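Local structure of disulphide isomerase (Xylella fastidiosa, 3FK8) at residues S120-G123 and I124-F127; D126-A129 and K130-E133. The protein probably acts as a thiol-disulphide isomerase of the thioredoxin family, rearranging disulphide bonds in other proteins. All coordinates share one frame; numbering follows the deposited sequence.

Interaction 1: residues S120-G123 and I124-F127; sequences SDQG and IYDF
Gln122 reaches forward one turn of the helix to Asp126, and its amide NE2 donates to OD1 of Asp126 at 2.8 Å. The bond lies almost in the plane of the Gln122 amide, yet it meets the carboxylate oxygen from above, 38° out of the Asp126 plane, and the two flat groups are turned 52° against each other. A bend at chi2 turns the Gln122 chain forward along the helix, toward Asp126, after CG has left anti to the backbone N. The same NE2 stands 3.6 Å from CD2 of the Tyr125 ring, obliquely placed, while OD1 of Asp126 lies in the ring plane at its edge. Beneath these side chains runs the first full turn of helical bonds: Ile124 N to Ser120 O, Tyr125 N to Asp121 O, Asp126 N to Gln122 O and Phe127 N to Gly123 O. Ser120 is the N-cap; with chi1 at 67° its OG points into the first turn and accepts from Gly123 N at 2.9 Å. Further out, Asp121 OD1 bonds to Ser50 OG, Lys55 makes a cation-pi contact with Tyr125, and Ile124 is buried against Leu47 and Leu51 of helix 42-51. Ser120 thus satisfies a first-turn N-H, which has no helical carbonyl four residues earlier to bond to, and the acidic Asp121 in the first turn would be expected to suit the helix dipole.

Interaction 2: residues D126-A129 and K130-E133; sequences DFFA and KITE
Asp126 O receives Lys130 N at 3.0 Å, the regular i to i+4 helical bond. At Phe127 the contact passes to side chains: CE2 meets CD1 of Ile131 at 3.9 Å, the two groups crossing at a slant. CD1 of Phe128 also approaches CD1 of Ile131, at 4.2 Å, and the Phe128 ring takes Phe127 CD2 over the centre of one face. Leu47 and Leu59 pack on Phe128 from helices 42-51 and 54-63. The Phe128 carbonyl accepts weak bonds from both Ile131 N and Thr132 N. Ala129 O is busier still, since Thr132 OG1 donates to it at 2.7 Å, joined by weak bonds from Thr132 N (2.9 Å) and Glu133 N (3.2 Å). Thr132 can bring its hydroxyl to the side of this carbonyl, tilted 16° from its plane, because OG1 sits between the backbone N and the carbonyl carbon (chi1 70°). Ile131 O is held by Arg105 NH1, from strand 104-107. Such three-residue spacings beside the four-residue ones mark a fraying carboxyl end, here of the C-terminal helix of a thioredoxin-like fold.

Both contacts lie on the C-terminal helix 121-132, interaction 1 at its amino end and interaction 2 at its carboxyl end, with centres about 9 Å apart. They overlap in sequence at Asp126 and Phe127. Asp126 links them directly: its carboxylate is engaged backward in interaction 1, while its carbonyl serves forward in interaction 2. Together they follow the helix from a capped, regularly bonded start to a weakly bonded finish at the chain terminus. Its inward residues, Ile124 and Phe128, pack against helix 42-51, and Tyr125 and Phe128 also touch helix 54-63, so this last helix joins the helical layer beside the four-stranded sheet of the thioredoxin-like fold.

Interaction 1: residues S120-G123 and I124-F127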
ATOM      1  N   SER A 120      12.486  10.891  -3.455  1.00 11.79           N
ATOM      2  CA  SER A 120      13.423  10.192  -4.332  1.00 12.30           C
ATOM      3  C   SER A 120      13.192   8.696  -4.246  1.00 11.36           C
ATOM      4  O   SER A 120      12.558   8.186  -3.296  1.00 11.10           O
ATOM      5  CB  SER A 120      14.854  10.504  -3.905  1.00 13.75           C
ATOM      6  OG  SER A 120      15.117   9.953  -2.641  1.00 15.14           O
ATOM      7  N   ASP A 121      13.738   7.936  -5.212  1.00 12.28           N
ATOM      8  CA  ASP A 121      13.684   6.482  -5.124  1.00 13.12           C
ATOM      9  C   ASP A 121      14.360   5.984  -3.835  1.00 12.37           C
ATOM     10  O   ASP A 121      13.909   5.009  -3.245  1.00 12.76           O
ATOM     11  CB  ASP A 121      14.349   5.819  -6.330  1.00 13.47           C
ATOM     12  CG  ASP A 121      13.514   5.909  -7.586  1.00 14.51           C
ATOM     13  OD1 ASP A 121      12.283   6.060  -7.504  1.00 16.33           O
ATOM     14  OD2 ASP A 121      14.074   5.727  -8.682  1.00 18.65           O
ATOM     15  N   GLN A 122      15.437   6.645  -3.408  1.00 12.38           N
ATOM     16  CA  GLN A 122      16.123   6.234  -2.212  1.00 13.76           C
ATOM     17  C   GLN A 122      15.254   6.534  -0.959  1.00 12.14           C
ATOM     18  O   GLN A 122      15.224   5.738  -0.010  1.00 12.67           O
ATOM     19  CB  GLN A 122      17.461   6.978  -2.069  1.00 15.03           C
ATOM     20  CG  GLN A 122      18.259   6.452  -0.843  1.00 15.94           C
ATOM     21  CD  GLN A 122      18.684   5.009  -1.003  1.00 18.38           C
ATOM     22  OE1 GLN A 122      19.244   4.629  -2.028  1.00 25.04           O
ATOM     23  NE2 GLN A 122      18.491   4.218  -0.020  1.00 19.63           N
ATOM     24  N   GLY A 123      14.536   7.681  -0.947  1.00 11.87           N
ATOM     25  CA  GLY A 123      13.629   7.999   0.172  1.00 12.36           C
ATOM     26  C   GLY A 123      12.523   6.953   0.269  1.00 10.46           C
ATOM     27  O   GLY A 123      12.181   6.537   1.368  1.00 11.38           O
ATOM     28  N   ILE A 124      11.993   6.516  -0.878  1.00 10.62           N
ATOM     29  CA  ILE A 124      10.955   5.510  -0.879  1.00 10.60           C
ATOM     30  C   ILE A 124      11.524   4.158  -0.413  1.00 10.01           C
ATOM     31  O   ILE A 124      10.942   3.474   0.451  1.00 11.16           O
ATOM     32  CB  ILE A 124      10.245   5.470  -2.267  1.00 11.20           C
ATOM     33  CG1 ILE A 124       9.434   6.754  -2.381  1.00 12.30           C
ATOM     34  CG2 ILE A 124       9.367   4.213  -2.433  1.00 12.91           C
ATOM     35  CD1 ILE A 124       8.938   7.036  -3.788  1.00 14.50           C
ATOM     36  N   TYR A 125      12.696   3.789  -0.950  1.00 10.62           N
ATOM     37  CA  TYR A 125      13.369   2.599  -0.491  1.00 10.55           C
ATOM     38  C   TYR A 125      13.560   2.631   1.027  1.00 11.15           C
ATOM     39  O   TYR A 125      13.219   1.662   1.716  1.00 11.83           O
ATOM     40  CB  TYR A 125      14.719   2.444  -1.210  1.00 12.27           C
ATOM     41  CG  TYR A 125      15.471   1.223  -0.712  1.00 11.87           C
ATOM     42  CD1 TYR A 125      15.263  -0.025  -1.296  1.00 13.30           C
ATOM     43  CD2 TYR A 125      16.341   1.305   0.389  1.00 14.83           C
ATOM     44  CE1 TYR A 125      15.948  -1.175  -0.825  1.00 16.25           C
ATOM     45  CE2 TYR A 125      17.007   0.195   0.868  1.00 14.79           C
ATOM     46  CZ  TYR A 125      16.802  -1.051   0.266  1.00 15.79           C
ATOM     47  OH  TYR A 125      17.472  -2.172   0.719  1.00 21.04           O
ATOM     48  N   ASP A 126      14.062   3.749   1.551  1.00 11.58           N
ATOM     49  CA  ASP A 126      14.397   3.812   2.977  1.00 12.10           C
ATOM     50  C   ASP A 126      13.119   3.644   3.814  1.00 12.28           C
ATOM     51  O   ASP A 126      13.138   3.032   4.906  1.00 13.71           O
ATOM     52  CB  ASP A 126      15.079   5.124   3.334  1.00 13.60           C
ATOM     53  CG  ASP A 126      16.513   5.204   2.842  1.00 13.69           C
ATOM     54  OD1 ASP A 126      17.075   4.165   2.441  1.00 16.00           O
ATOM     55  OD2 ASP A 126      17.016   6.334   2.834  1.00 17.35           O
ATOM     56  N   PHE A 127      12.020   4.243   3.355  1.00 11.43           N
ATOM     57  CA  PHE A 127      10.758   4.156   4.092  1.00 11.76           C
ATOM     58  C   PHE A 127      10.358   2.679   4.257  1.00 11.77           C
ATOM     59  O   PHE A 127      10.024   2.212   5.362  1.00 12.84           O
ATOM     60  CB  PHE A 127       9.666   4.927   3.337  1.00 11.70           C
ATOM     61  CG  PHE A 127       8.325   4.833   4.017  1.00 11.70           C
ATOM     62  CD1 PHE A 127       7.965   5.779   4.956  1.00 14.83           C
ATOM     63  CD2 PHE A 127       7.459   3.780   3.737  1.00 13.25           C
ATOM     64  CE1 PHE A 127       6.738   5.673   5.632  1.00 15.25           C
ATOM     65  CE2 PHE A 127       6.211   3.665   4.408  1.00 13.65           C
ATOM     66  CZ  PHE A 127       5.876   4.602   5.321  1.00 15.07           C
TER

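Interaction 2: residues D126-A129 and K130-E133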
ATOM      1  N   ASP A 126      14.062   3.749   1.551  1.00 11.58           N
ATOM      2  CA  ASP A 126      14.397   3.812   2.977  1.00 12.10           C
ATOM      3  C   ASP A 126      13.119   3.644   3.814  1.00 12.28           C
ATOM      4  O   ASP A 126      13.138   3.032   4.906  1.00 13.71           O
ATOM      5  CB  ASP A 126      15.079   5.124   3.334  1.00 13.60           C
ATOM      6  CG  ASP A 126      16.513   5.204   2.842  1.00 13.69           C
ATOM      7  OD1 ASP A 126      17.075   4.165   2.441  1.00 16.00           O
ATOM      8  OD2 ASP A 126      17.016   6.334   2.834  1.00 17.35           O
ATOM      9  N   PHE A 127      12.020   4.243   3.355  1.00 11.43           N
ATOM     10  CA  PHE A 127      10.758   4.156   4.092  1.00 11.76           C
ATOM     11  C   PHE A 127      10.358   2.679   4.257  1.00 11.77           C
ATOM     12  O   PHE A 127      10.024   2.212   5.362  1.00 12.84           O
ATOM     13  CB  PHE A 127       9.666   4.927   3.337  1.00 11.70           C
ATOM     14  CG  PHE A 127       8.325   4.833   4.017  1.00 11.70           C
ATOM     15  CD1 PHE A 127       7.965   5.779   4.956  1.00 14.83           C
ATOM     16  CD2 PHE A 127       7.459   3.780   3.737  1.00 13.25           C
ATOM     17  CE1 PHE A 127       6.738   5.673   5.632  1.00 15.25           C
ATOM     18  CE2 PHE A 127       6.211   3.665   4.408  1.00 13.65           C
ATOM     19  CZ  PHE A 127       5.876   4.602   5.321  1.00 15.07           C
ATOM     20  N   PHE A 128      10.351   1.920   3.174  1.00 11.46           N
ATOM     21  CA  PHE A 128       9.934   0.529   3.248  1.00 12.49           C
ATOM     22  C   PHE A 128      10.977  -0.379   3.899  1.00 13.32           C
ATOM     23  O   PHE A 128      10.652  -1.289   4.651  1.00 15.02           O
ATOM     24  CB  PHE A 128       9.490   0.034   1.849  1.00 12.79           C
ATOM     25  CG  PHE A 128       8.199   0.661   1.403  1.00 11.23           C
ATOM     26  CD1 PHE A 128       6.975   0.154   1.914  1.00 13.39           C
ATOM     27  CD2 PHE A 128       8.161   1.797   0.623  1.00 13.34           C
ATOM     28  CE1 PHE A 128       5.770   0.743   1.571  1.00 14.56           C
ATOM     29  CE2 PHE A 128       6.964   2.406   0.316  1.00 13.01           C
ATOM     30  CZ  PHE A 128       5.764   1.886   0.792  1.00 12.81           C
ATOM     31  N   ALA A 129      12.249  -0.046   3.697  1.00 13.67           N
ATOM     32  CA  ALA A 129      13.343  -0.801   4.328  1.00 16.06           C
ATOM     33  C   ALA A 129      13.259  -0.703   5.849  1.00 16.60           C
ATOM     34  O   ALA A 129      13.510  -1.711   6.542  1.00 16.94           O
ATOM     35  CB  ALA A 129      14.704  -0.311   3.828  1.00 17.18           C
ATOM     36  N   LYS A 130      12.934   0.474   6.401  1.00 17.07           N
ATOM     37  CA  LYS A 130      12.794   0.635   7.847  0.50 18.32           C
ATOM     38  C   LYS A 130      11.784  -0.349   8.412  1.00 18.22           C
ATOM     39  O   LYS A 130      11.984  -0.887   9.506  1.00 19.71           O
ATOM     40  CB  LYS A 130      12.408   2.066   8.205  0.50 19.11           C
ATOM     41  CG  LYS A 130      12.522   2.389   9.688  0.50 20.16           C
ATOM     42  CD  LYS A 130      13.385   3.605   9.884  0.50 25.34           C
ATOM     43  CE  LYS A 130      12.727   4.826   9.263  0.50 26.60           C
ATOM     44  NZ  LYS A 130      12.572   4.735   7.781  0.50 27.66           N
ATOM     45  N   ILE A 131      10.669  -0.567   7.692  1.00 16.66           N
ATOM     46  CA  ILE A 131       9.658  -1.503   8.144  1.00 18.88           C
ATOM     47  C   ILE A 131      10.235  -2.931   8.183  1.00 20.30           C
ATOM     48  O   ILE A 131       9.892  -3.716   9.077  1.00 21.08           O
ATOM     49  CB  ILE A 131       8.441  -1.429   7.232  1.00 16.85           C
ATOM     50  CG1 ILE A 131       7.749  -0.069   7.349  1.00 18.89           C
ATOM     51  CG2 ILE A 131       7.476  -2.589   7.519  1.00 20.75           C
ATOM     52  CD1 ILE A 131       6.813   0.261   6.152  1.00 19.52           C
ATOM     53  N   THR A 132      11.150  -3.247   7.267  1.00 21.86           N
ATOM     54  CA  THR A 132      11.706  -4.611   7.188  1.00 24.54           C
ATOM     55  C   THR A 132      12.800  -4.860   8.225  1.00 26.28           C
ATOM     56  O   THR A 132      13.206  -6.011   8.398  1.00 27.14           O
ATOM     57  CB  THR A 132      12.247  -4.949   5.768  1.00 23.37           C
ATOM     58  OG1 THR A 132      13.448  -4.192   5.505  1.00 27.77           O
ATOM     59  CG2 THR A 132      11.191  -4.657   4.694  1.00 24.49           C
ATOM     60  N   GLU A 133      13.278  -3.804   8.895  1.00 27.83           N
ATOM     61  CA  GLU A 133      14.314  -3.922   9.943  1.00 30.96           C
ATOM     62  C   GLU A 133      13.804  -4.671  11.164  1.00 32.45           C
ATOM     63  O   GLU A 133      14.604  -5.320  11.885  1.00 33.99           O
ATOM     64  CB  GLU A 133      14.803  -2.551  10.397  1.00 31.85           C
ATOM     65  CG  GLU A 133      15.632  -1.781   9.391  1.00 35.02           C
ATOM     66  CD  GLU A 133      16.033  -0.382   9.899  1.00 39.89           C
ATOM     67  OE1 GLU A 133      16.683   0.342   9.123  1.00 43.41           O
ATOM     68  OE2 GLU A 133      15.706  -0.002  11.060  1.00 42.44           O
ATOM     69  OXT GLU A 133      12.591  -4.628  11.445  1.00 34.13           O
TER